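Local coordinates for short chain dehydrogenase (Salmonella typhi, PDB 3G1T), which probably catalyses NAD(P)-dependent oxidation or reduction as a member of the short-chain dehydrogenase/reductase family, its substrate not being established, at residues Ile26-Glu29 / Ala30-Tyr34; Met224-Tyr227 / Leu228-Met231. All coordinates share one frame; numbering follows the deposited sequence. Where two conformers were deposited one is given.

Interaction 1: Ile26-Glu29 / Ala30-Tyr34; sequences IGRE and AALTY
The carbonyl oxygen of E29 is gripped twice by T33, one turn further along helix 25-36. T33 N donates to E29 O at 2.9 Å, the ordinary helical bond, and T33 OG1 donates to the same oxygen at 2.7 Å. The two donors differ in approach: the hydroxyl stands well above the carbonyl plane, 42° out of it. A chi1 of -53° sets OG1 beside T33's own backbone N and turns it back toward the preceding turn, so the hydroxyl of this buried residue finds its acceptor within the helix. Three further i to i+4 bonds complete the tight part, among them L32 N to R28 O at 3.0 Å. A31 CB lies 3.6 Å from G27 O, and the same methyl touches V41 and L43 of strand 40-45. Helix 25-36 is the first helix of the Rossmann fold, the crossover in the beta-alpha-beta unit that joins strands 16-19 and 40-45.

Contact is looser where R28 and L32 meet. R28 is extended from CG to NE and partly exposed; the methyl CD1 of L32 sits over one face of its guanidinium, displaced toward the rim, with CD1 to NH1 at 3.8 Å. Helix 48-62 borders this pair through H57. E29, also partly exposed, bends at chi2 (66°), and its CG remains 4.1 Å from T33 OG1.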
loop_
_atom_site.group_PDB
_atom_site.type_symbol
_atom_site.label_atom_id
_atom_site.label_comp_id
_atom_site.label_asym_id
_atom_site.label_seq_id
_atom_site.Cartn_x
_atom_site.Cartn_y
_atom_site.Cartn_z
ATOM N N ILE A 26 -11.525 17.780 8.606
ATOM C CA ILE A 26 -12.661 16.917 8.345
ATOM C C ILE A 26 -12.966 16.076 9.599
ATOM O O ILE A 26 -14.142 15.807 9.926
ATOM C CB ILE A 26 -12.324 15.977 7.141
ATOM C CG1 ILE A 26 -12.286 16.795 5.853
ATOM C CG2 ILE A 26 -13.407 14.916 7.024
ATOM C CD1 ILE A 26 -11.651 16.076 4.689
ATOM N N GLY A 27 -11.892 15.690 10.306
ATOM C CA GLY A 27 -12.022 14.904 11.596
ATOM C C GLY A 27 -12.783 15.657 12.682
ATOM O O GLY A 27 -13.747 15.162 13.278
ATOM N N ARG A 28 -12.396 16.892 12.933
ATOM C CA ARG A 28 -13.180 17.745 13.837
ATOM C C ARG A 28 -14.646 17.949 13.397
ATOM O O ARG A 28 -15.577 17.848 14.254
ATOM C CB ARG A 28 -12.471 19.105 13.927
ATOM C CG ARG A 28 -13.283 20.163 14.590
ATOM C CD ARG A 28 -12.505 21.518 14.549
ATOM N NE ARG A 28 -13.282 22.501 15.278
ATOM C CZ ARG A 28 -14.278 23.196 14.728
ATOM N NH1 ARG A 28 -14.585 23.014 13.442
ATOM N NH2 ARG A 28 -14.965 24.101 15.462
ATOM N N GLU A 29 -14.860 18.223 12.086
ATOM C CA GLU A 29 -16.216 18.337 11.506
ATOM C C GLU A 29 -17.049 17.098 11.725
ATOM O O GLU A 29 -18.203 17.170 12.120
ATOM C CB GLU A 29 -16.194 18.635 9.998
ATOM C CG GLU A 29 -17.494 19.252 9.479
ATOM C CD GLU A 29 -17.754 20.668 10.056
ATOM O OE1 GLU A 29 -16.781 21.364 10.396
ATOM O OE2 GLU A 29 -18.905 21.085 10.142
ATOM N N ALA A 30 -16.472 15.924 11.474
ATOM C CA ALA A 30 -17.251 14.700 11.647
ATOM C C ALA A 30 -17.574 14.477 13.142
ATOM O O ALA A 30 -18.692 14.087 13.487
ATOM C CB ALA A 30 -16.504 13.530 11.024
ATOM N N ALA A 31 -16.629 14.762 14.024
ATOM C CA ALA A 31 -16.915 14.631 15.487
ATOM C C ALA A 31 -18.115 15.538 15.928
ATOM O O ALA A 31 -19.091 15.109 16.576
ATOM C CB ALA A 31 -15.685 14.879 16.298
ATOM N N LEU A 32 -18.052 16.824 15.572
ATOM C CA LEU A 32 -19.183 17.736 15.779
ATOM C C LEU A 32 -20.494 17.276 15.191
ATOM O O LEU A 32 -21.525 17.320 15.889
ATOM C CB LEU A 32 -18.869 19.087 15.130
ATOM C CG LEU A 32 -17.829 19.886 15.924
ATOM C CD1 LEU A 32 -17.542 21.117 15.016
ATOM C CD2 LEU A 32 -18.312 20.356 17.295
ATOM N N THR A 33 -20.470 16.888 13.899
ATOM C CA THR A 33 -21.652 16.467 13.154
ATOM C C THR A 33 -22.209 15.159 13.748
ATOM O O THR A 33 -23.417 15.026 13.984
ATOM C CB THR A 33 -21.340 16.188 11.649
ATOM O OG1 THR A 33 -20.688 17.293 11.035
ATOM C CG2 THR A 33 -22.613 15.981 10.886
ATOM N N TYR A 34 -21.341 14.202 13.990
ATOM C CA TYR A 34 -21.845 12.940 14.663
ATOM C C TYR A 34 -22.508 13.195 16.024
ATOM O O TYR A 34 -23.590 12.655 16.279
ATOM C CB TYR A 34 -20.743 11.886 14.763
ATOM C CG TYR A 34 -20.221 11.346 13.469
ATOM C CD1 TYR A 34 -20.977 11.409 12.291
ATOM C CD2 TYR A 34 -18.973 10.726 13.445
ATOM C CE1 TYR A 34 -20.472 10.884 11.076
ATOM C CE2 TYR A 34 -18.444 10.178 12.270
ATOM C CZ TYR A 34 -19.184 10.229 11.110
ATOM O OH TYR A 34 -18.661 9.612 9.985
#

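Interaction 2: Met224-Tyr227 / Leu228-Met231; sequences MPLY and LWLM
L226 and W229, three residues apart along this short helix, make the one apolar side-chain contact across its two halves, 224-227 and 228-231. Traced outward, the W229 side chain begins at CB, which lies against two main-chain oxygens of the preceding turn: P225 O at 3.3 Å and L226 O at 3.5 Å. CG follows anti to the backbone N (chi1 -179°), which leads the end of the side chain away from 224-227. The six-membered ring still keeps to the contact at one atom, CE3, which meets the CD1 methyl of L226 at 4.0 Å. The methyl comes to the ring at a slant. Farther out, the indole forms edge-to-face contacts with the rings of Y5 and F243, the latter in strand 242-244, the outermost strand of the sheet within this chain. Helix 224-231 packs on the parallel Rossmann sheet over strands 190-196 and 147-152, on the same side as helix 25-36; L226 and L230 touch I195, and L230 and M231 touch V150.

The backbone beneath these side chains is regular. L228 N donates to M224 O at 2.9 Å. The next two bonds of the series run from W229 N to P225 O and from L230 N to L226 O, the latter at 3.0 Å. After these the pattern changes: M231 N bonds to L228 O, three residues back, at 3.1 Å. On another flank of the helix, the last torsion of M224, chi3 102°, swings its terminal methyl CE over one face of the Y227 ring, offset toward the rim. L228 CB lies against the same oxygen as W229 CB, P225 O, at 3.5 Å, while its side chain reaches Y37 and T33.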
loop_
_atom_site.group_PDB
_atom_site.type_symbol
_atom_site.label_atom_id
_atom_site.label_comp_id
_atom_site.label_asym_id
_atom_site.label_seq_id
_atom_site.Cartn_x
_atom_site.Cartn_y
_atom_site.Cartn_z
ATOM N N MET A 224 -20.416 16.469 4.601
ATOM C CA MET A 224 -20.860 15.566 5.717
ATOM C C MET A 224 -21.929 14.512 5.391
ATOM O O MET A 224 -21.915 13.473 6.067
ATOM C CB MET A 224 -21.287 16.385 6.944
ATOM C CG MET A 224 -20.046 16.898 7.777
ATOM S SD MET A 224 -18.896 15.725 8.586
ATOM C CE MET A 224 -17.497 15.722 7.451
ATOM N N PRO A 225 -22.814 14.731 4.391
ATOM C CA PRO A 225 -23.911 13.735 4.200
ATOM C C PRO A 225 -23.365 12.306 4.038
ATOM O O PRO A 225 -23.910 11.364 4.643
ATOM C CB PRO A 225 -24.635 14.219 2.933
ATOM C CG PRO A 225 -24.485 15.748 3.020
ATOM C CD PRO A 225 -23.077 15.995 3.642
ATOM N N LEU A 226 -22.284 12.147 3.280
ATOM C CA LEU A 226 -21.733 10.841 3.121
ATOM C C LEU A 226 -21.187 10.265 4.423
ATOM O O LEU A 226 -21.399 9.065 4.666
ATOM C CB LEU A 226 -20.646 10.865 1.998
ATOM C CG LEU A 226 -19.951 9.536 1.761
ATOM C CD1 LEU A 226 -20.974 8.579 1.109
ATOM C CD2 LEU A 226 -18.767 9.702 0.763
ATOM N N TYR A 227 -20.476 11.079 5.231
ATOM C CA TYR A 227 -19.987 10.697 6.536
ATOM C C TYR A 227 -21.038 10.243 7.503
ATOM O O TYR A 227 -20.808 9.270 8.221
ATOM C CB TYR A 227 -19.168 11.869 7.148
ATOM C CG TYR A 227 -17.799 12.016 6.466
ATOM C CD1 TYR A 227 -16.659 11.558 7.097
ATOM C CD2 TYR A 227 -17.669 12.620 5.173
ATOM C CE1 TYR A 227 -15.392 11.645 6.517
ATOM C CE2 TYR A 227 -16.361 12.761 4.596
ATOM C CZ TYR A 227 -15.272 12.273 5.279
ATOM O OH TYR A 227 -14.015 12.355 4.781
ATOM N N LEU A 228 -22.181 10.941 7.499
ATOM C CA LEU A 228 -23.365 10.551 8.263
ATOM C C LEU A 228 -23.962 9.244 7.697
ATOM O O LEU A 228 -24.248 8.312 8.505
ATOM C CB LEU A 228 -24.489 11.637 8.123
ATOM C CG LEU A 228 -24.198 12.743 9.113
ATOM C CD1 LEU A 228 -24.992 14.035 8.658
ATOM C CD2 LEU A 228 -24.490 12.251 10.622
ATOM N N TRP A 229 -24.126 9.163 6.365
ATOM C CA TRP A 229 -24.766 7.963 5.748
ATOM C C TRP A 229 -24.005 6.676 6.104
ATOM O O TRP A 229 -24.614 5.671 6.515
ATOM C CB TRP A 229 -24.790 8.174 4.251
ATOM C CG TRP A 229 -25.451 7.022 3.546
ATOM C CD1 TRP A 229 -26.808 6.742 3.494
ATOM C CD2 TRP A 229 -24.797 6.032 2.780
ATOM N NE1 TRP A 229 -27.022 5.602 2.720
ATOM C CE2 TRP A 229 -25.803 5.131 2.299
ATOM C CE3 TRP A 229 -23.454 5.807 2.449
ATOM C CZ2 TRP A 229 -25.498 4.046 1.461
ATOM C CZ3 TRP A 229 -23.138 4.709 1.655
ATOM C CH2 TRP A 229 -24.172 3.831 1.178
ATOM N N LEU A 230 -22.671 6.704 6.034
ATOM C CA LEU A 230 -21.910 5.471 6.389
ATOM C C LEU A 230 -21.968 5.050 7.836
ATOM O O LEU A 230 -21.706 3.889 8.123
ATOM C CB LEU A 230 -20.438 5.537 5.936
ATOM C CG LEU A 230 -20.229 5.323 4.431
ATOM C CD1 LEU A 230 -18.764 5.574 4.100
ATOM C CD2 LEU A 230 -20.593 3.893 3.924
ATOM N N MET A 231 -22.296 5.971 8.788
ATOM C CA MET A 231 -22.355 5.537 10.203
ATOM C C MET A 231 -23.775 5.073 10.617
ATOM O O MET A 231 -23.923 4.342 11.590
ATOM C CB MET A 231 -21.901 6.687 11.126
ATOM C CG MET A 231 -20.333 6.878 11.168
ATOM S SD MET A 231 -19.367 5.381 11.636
ATOM C CE MET A 231 -17.714 5.856 11.156
#

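From the N terminus, the chain first forms strand 16-19 and then helix 25-36, where interaction 1 closes single helical turns before the chain enters strand 40-45. Nearly two hundred residues later, past strand 190-196, interaction 2 does the same in helix 224-231, ahead of strand 242-244. The two are in series, neither nesting nor crossing, yet their centres lie about 11 Å apart because the helices pack together. Y34 OH probably hydrogen-bonds to Y227 O at 2.8 Å, and T33 OG1 packs on M224 CG. I26 CG2 meets Y227 OH. The first Rossmann crossover is thereby tied to the C-terminal part of the fold.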